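Local coordinates for regulator of G-protein signaling 16 (Mus musculus, PDB 3C7L), which speeds GTP hydrolysis by G protein alpha subunits, driving them into the inactive GDP-bound form and so shortening receptor signals, including that of transducin in phototransduction, at residues E20-L24 against R116-E120; F50-E55 against F108-Q112. Numbering follows the deposited sequence.

Interaction 1: E20-L24 against R116-E120; sequences ESFDL and RTLME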
loop_
_atom_site.group_PDB
_atom_site.type_symbol
_atom_site.label_atom_id
_atom_site.label_comp_id
_atom_site.label_asym_id
_atom_site.label_seq_id
_atom_site.Cartn_x
_atom_site.Cartn_y
_atom_site.Cartn_z
ATOM N N GLU A 20 14.590 -8.296 7.773
ATOM C CA GLU A 20 15.217 -7.290 8.626
ATOM C C GLU A 20 14.385 -6.009 8.575
ATOM O O GLU A 20 14.361 -5.234 9.532
ATOM C CB GLU A 20 16.633 -6.954 8.154
ATOM C CG GLU A 20 17.664 -8.045 8.320
ATOM C CD GLU A 20 19.050 -7.561 7.928
ATOM O OE1 GLU A 20 19.159 -6.859 6.903
ATOM O OE2 GLU A 20 20.029 -7.889 8.634
ATOM N N SER A 21 13.710 -5.791 7.449
ATOM C CA SER A 21 12.901 -4.591 7.262
ATOM C C SER A 21 11.818 -4.747 6.208
ATOM O O SER A 21 12.089 -5.176 5.090
ATOM C CB SER A 21 13.800 -3.420 6.864
ATOM O OG SER A 21 13.026 -2.313 6.437
ATOM N N PHE A 22 10.592 -4.375 6.558
ATOM C CA PHE A 22 9.482 -4.454 5.619
ATOM C C PHE A 22 9.780 -3.546 4.416
ATOM O O PHE A 22 9.375 -3.828 3.284
ATOM C CB PHE A 22 8.187 -4.034 6.324
ATOM C CG PHE A 22 6.940 -4.269 5.512
ATOM C CD1 PHE A 22 6.817 -5.397 4.704
ATOM C CD2 PHE A 22 5.879 -3.375 5.574
ATOM C CE1 PHE A 22 5.653 -5.630 3.968
ATOM C CE2 PHE A 22 4.710 -3.598 4.841
ATOM C CZ PHE A 22 4.597 -4.726 4.037
ATOM N N ASP A 23 10.515 -2.467 4.661
ATOM C CA ASP A 23 10.876 -1.539 3.598
ATOM C C ASP A 23 11.814 -2.183 2.577
ATOM O O ASP A 23 11.746 -1.872 1.385
ATOM C CB ASP A 23 11.514 -0.285 4.198
ATOM C CG ASP A 23 10.537 0.507 5.044
ATOM O OD1 ASP A 23 9.636 1.148 4.467
ATOM O OD2 ASP A 23 10.654 0.472 6.286
ATOM N N LEU A 24 12.685 -3.077 3.036
ATOM C CA LEU A 24 13.600 -3.753 2.124
ATOM C C LEU A 24 12.822 -4.766 1.285
ATOM O O LEU A 24 13.099 -4.948 0.102
ATOM C CB LEU A 24 14.725 -4.453 2.894
ATOM C CG LEU A 24 15.758 -3.538 3.560
ATOM C CD1 LEU A 24 16.903 -4.381 4.120
ATOM C CD2 LEU A 24 16.281 -2.535 2.555
ATOM N N ARG A 116 -0.173 0.151 5.753
ATOM C CA ARG A 116 1.136 -0.456 5.983
ATOM C C ARG A 116 1.065 -1.358 7.224
ATOM O O ARG A 116 1.566 -2.486 7.219
ATOM C CB ARG A 116 2.195 0.621 6.218
ATOM C CG ARG A 116 3.576 0.039 6.475
ATOM C CD ARG A 116 4.555 1.054 7.048
ATOM N NE ARG A 116 5.801 0.391 7.424
ATOM C CZ ARG A 116 6.947 0.482 6.758
ATOM N NH1 ARG A 116 7.046 1.229 5.663
ATOM N NH2 ARG A 116 7.998 -0.209 7.177
ATOM N N THR A 117 0.442 -0.851 8.286
ATOM C CA THR A 117 0.319 -1.612 9.522
ATOM C C THR A 117 -0.550 -2.848 9.325
ATOM O O THR A 117 -0.320 -3.886 9.947
ATOM C CB THR A 117 -0.259 -0.738 10.650
ATOM O OG1 THR A 117 0.642 0.341 10.913
ATOM C CG2 THR A 117 -0.442 -1.552 11.927
ATOM N N LEU A 118 -1.545 -2.734 8.450
ATOM C CA LEU A 118 -2.433 -3.852 8.153
ATOM C C LEU A 118 -1.558 -5.011 7.656
ATOM O O LEU A 118 -1.826 -6.178 7.940
ATOM C CB LEU A 118 -3.432 -3.433 7.070
ATOM C CG LEU A 118 -4.913 -3.820 7.158
ATOM C CD1 LEU A 118 -5.487 -3.503 8.534
ATOM C CD2 LEU A 118 -5.670 -3.053 6.081
ATOM N N MET A 119 -0.504 -4.681 6.916
ATOM C CA MET A 119 0.410 -5.699 6.398
ATOM C C MET A 119 1.532 -6.035 7.384
ATOM O O MET A 119 1.703 -7.186 7.789
ATOM C CB MET A 119 1.044 -5.232 5.074
ATOM C CG MET A 119 0.069 -5.041 3.916
ATOM S SD MET A 119 0.877 -4.528 2.362
ATOM C CE MET A 119 0.983 -2.773 2.592
ATOM N N GLU A 120 2.291 -5.013 7.765
ATOM C CA GLU A 120 3.434 -5.163 8.657
ATOM C C GLU A 120 3.165 -5.900 9.963
ATOM O O GLU A 120 4.025 -6.629 10.449
ATOM C CB GLU A 120 4.037 -3.781 8.948
ATOM C CG GLU A 120 5.433 -3.799 9.545
ATOM C CD GLU A 120 6.107 -2.435 9.476
ATOM O OE1 GLU A 120 5.410 -1.420 9.672
ATOM O OE2 GLU A 120 7.335 -2.376 9.239
HETATM O O HOH W 1 9.598 -3.930 9.183
#
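Arg-116 opens the contact from helix 109-128 with an extended side chain whose guanidinium is held between two carboxylates. Across the gap, Arg-116 NH1 donates to Asp-23 OD1 and Arg-116 NH2 to Asp-23 OD2, both at 2.9 Å; within its own helix, one turn on, Arg-116 NE bonds Glu-120 OE1 at 2.9 Å and Arg-116 NH2 bonds Glu-120 OE2 at 3.1 Å. Phe-22 CD2 lies over one face of the same guanidinium. Met-119 comes next, turned toward the short helix: its CB is 3.7 Å from Phe-22 CZ, and its sulfur sits at the ring edge in a Met-aromatic contact. Glu-120 closes the segment, its OE2 taking a hydrogen bond from a water at 2.7 Å that in turn accepts from Phe-22 N at 2.8 Å. Ser-21 N-caps the short helix through a weak bond, Asp-23 N to Ser-21 OG at 3.1 Å. A buried aromatic under a salt-bridge network thus docks the N-terminal part of the all-helical RGS domain onto the long helix 109-128.

Interaction 2: F50-E55 against F108-Q112; sequences FWLACE and FDVAQ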
loop_
_atom_site.group_PDB
_atom_site.type_symbol
_atom_site.label_atom_id
_atom_site.label_comp_id
_atom_site.label_asym_id
_atom_site.label_seq_id
_atom_site.Cartn_x
_atom_site.Cartn_y
_atom_site.Cartn_z
ATOM N N PHE A 50 -1.966 -0.446 -3.151
ATOM C CA PHE A 50 -2.212 0.919 -2.710
ATOM C C PHE A 50 -0.924 1.559 -2.197
ATOM O O PHE A 50 -0.618 2.702 -2.538
ATOM C CB PHE A 50 -3.275 0.929 -1.605
ATOM C CG PHE A 50 -3.420 2.254 -0.912
ATOM C CD1 PHE A 50 -3.732 3.402 -1.631
ATOM C CD2 PHE A 50 -3.241 2.354 0.462
ATOM C CE1 PHE A 50 -3.864 4.632 -0.991
ATOM C CE2 PHE A 50 -3.369 3.571 1.109
ATOM C CZ PHE A 50 -3.682 4.715 0.383
ATOM N N TRP A 51 -0.174 0.822 -1.381
ATOM C CA TRP A 51 1.076 1.339 -0.829
ATOM C C TRP A 51 2.018 1.733 -1.963
ATOM O O TRP A 51 2.558 2.834 -1.975
ATOM C CB TRP A 51 1.744 0.286 0.065
ATOM C CG TRP A 51 2.908 0.809 0.871
ATOM C CD1 TRP A 51 2.863 1.340 2.124
ATOM C CD2 TRP A 51 4.281 0.864 0.461
ATOM N NE1 TRP A 51 4.122 1.722 2.527
ATOM C CE2 TRP A 51 5.011 1.443 1.522
ATOM C CE3 TRP A 51 4.966 0.483 -0.704
ATOM C CZ2 TRP A 51 6.395 1.648 1.458
ATOM C CZ3 TRP A 51 6.345 0.685 -0.767
ATOM C CH2 TRP A 51 7.041 1.263 0.309
ATOM N N LEU A 52 2.205 0.836 -2.922
ATOM C CA LEU A 52 3.080 1.107 -4.062
ATOM C C LEU A 52 2.581 2.291 -4.897
ATOM O O LEU A 52 3.380 3.052 -5.444
ATOM C CB LEU A 52 3.189 -0.130 -4.954
ATOM C CG LEU A 52 3.852 -1.380 -4.368
ATOM C CD1 LEU A 52 3.544 -2.562 -5.261
ATOM C CD2 LEU A 52 5.355 -1.181 -4.252
ATOM N N ALA A 53 1.265 2.445 -4.996
ATOM C CA ALA A 53 0.691 3.547 -5.766
ATOM C C ALA A 53 0.988 4.878 -5.088
ATOM O O ALA A 53 1.176 5.894 -5.759
ATOM C CB ALA A 53 -0.815 3.357 -5.915
ATOM N N CYS A 54 1.030 4.868 -3.757
ATOM C CA CYS A 54 1.325 6.072 -2.989
ATOM C C CYS A 54 2.779 6.481 -3.194
ATOM O O CYS A 54 3.096 7.667 -3.257
ATOM C CB CYS A 54 1.081 5.838 -1.496
ATOM S SG CYS A 54 -0.656 5.698 -1.025
ATOM N N GLU A 55 3.659 5.488 -3.288
ATOM C CA GLU A 55 5.082 5.727 -3.492
ATOM C C GLU A 55 5.377 6.392 -4.831
ATOM O O GLU A 55 6.239 7.266 -4.920
ATOM C CB GLU A 55 5.857 4.413 -3.397
ATOM C CG GLU A 55 5.967 3.864 -1.995
ATOM C CD GLU A 55 6.623 4.836 -1.037
ATOM O OE1 GLU A 55 5.898 5.544 -0.312
ATOM O OE2 GLU A 55 7.866 4.910 -1.025
ATOM N N PHE A 108 -2.285 11.229 1.221
ATOM C CA PHE A 108 -2.512 9.831 1.574
ATOM C C PHE A 108 -1.687 9.268 2.736
ATOM O O PHE A 108 -1.785 8.078 3.038
ATOM C CB PHE A 108 -2.267 8.963 0.339
ATOM C CG PHE A 108 -3.120 9.329 -0.842
ATOM C CD1 PHE A 108 -4.485 9.078 -0.835
ATOM C CD2 PHE A 108 -2.553 9.915 -1.973
ATOM C CE1 PHE A 108 -5.271 9.401 -1.934
ATOM C CE2 PHE A 108 -3.331 10.241 -3.076
ATOM C CZ PHE A 108 -4.693 9.983 -3.058
ATOM N N ASP A 109 -0.884 10.104 3.388
ATOM C CA ASP A 109 -0.039 9.648 4.495
ATOM C C ASP A 109 -0.706 8.786 5.566
ATOM O O ASP A 109 -0.221 7.695 5.882
ATOM C CB ASP A 109 0.637 10.845 5.167
ATOM C CG ASP A 109 1.856 11.323 4.411
ATOM O OD1 ASP A 109 1.911 11.131 3.175
ATOM O OD2 ASP A 109 2.756 11.907 5.053
ATOM N N VAL A 110 -1.810 9.256 6.131
ATOM C CA VAL A 110 -2.469 8.486 7.173
ATOM C C VAL A 110 -3.003 7.161 6.631
ATOM O O VAL A 110 -2.836 6.119 7.263
ATOM C CB VAL A 110 -3.606 9.295 7.831
ATOM C CG1 VAL A 110 -4.231 8.498 8.957
ATOM C CG2 VAL A 110 -3.050 10.603 8.379
ATOM N N ALA A 111 -3.625 7.200 5.456
ATOM C CA ALA A 111 -4.161 5.988 4.839
ATOM C C ALA A 111 -3.047 4.985 4.545
ATOM O O ALA A 111 -3.193 3.798 4.825
ATOM C CB ALA A 111 -4.898 6.330 3.549
ATOM N N GLN A 112 -1.939 5.465 3.983
ATOM C CA GLN A 112 -0.818 4.589 3.649
ATOM C C GLN A 112 -0.237 3.944 4.905
ATOM O O GLN A 112 0.109 2.760 4.902
ATOM C CB GLN A 112 0.268 5.375 2.892
ATOM C CG GLN A 112 1.544 4.573 2.615
ATOM C CD GLN A 112 2.517 5.297 1.693
ATOM O OE1 GLN A 112 2.531 6.526 1.625
ATOM N NE2 GLN A 112 3.347 4.532 0.987
#
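Phe-50 fills the middle of this contact between helix 45-57 and the start of helix 109-128. Its CZ lies 3.8 Å from Ala-111 CB, and the ring presents its edge to the backbone, with CE2 3.7 Å from both Ala-111 O and Gln-112 N. One turn along, Cys-54 points toward the partner and sets SG 3.9 Å from Phe-108 CB; the sulfur lies obliquely to the Phe-108 ring, 5.2 Å from its centroid. Ile-73 and Ile-78 of helix 63-78 pack around the same cluster, and Phe-57 meets Phe-108 edge-to-face, so this side continues into the core. Further out, the extended side chain of Gln-112 crosses to helix 45-57. Its OE1 is 3.5 Å from Cys-54 CB, while NE2 lies over one face of the Trp-51 indole and donates to Glu-55 OE1 at 3.0 Å. The 3.3 Å between Trp-51 NE1 and Gln-112 NE2 is no hydrogen bond, since both are donors. The chemistry is therefore graded: apolar packing accounts for the buried side, and a single hydrogen bond between the segments, from a neutral amide to a carboxylate, fastens the more exposed edge.

How the interactions relate
Both contacts are built on helix 109-128: interaction 2 uses its first turn and interaction 1 a part about two turns further on, their centres 13 Å apart. In sequence they are nested, since 50-55 and 108-112 both fall between 20-24 and 116-120. Interaction 2 lies nearer the middle of the chain. Helix 45-57 bridges the two sites: Met-119 CE packs 4.0 Å from Trp-51 CB, and Arg-116 CB lies 4.2 Å from Trp-51 CD1. One long helix thus gathers the N-terminal region and a central helix into the single RGS domain, the part of the protein responsible for stimulating GTPase activity.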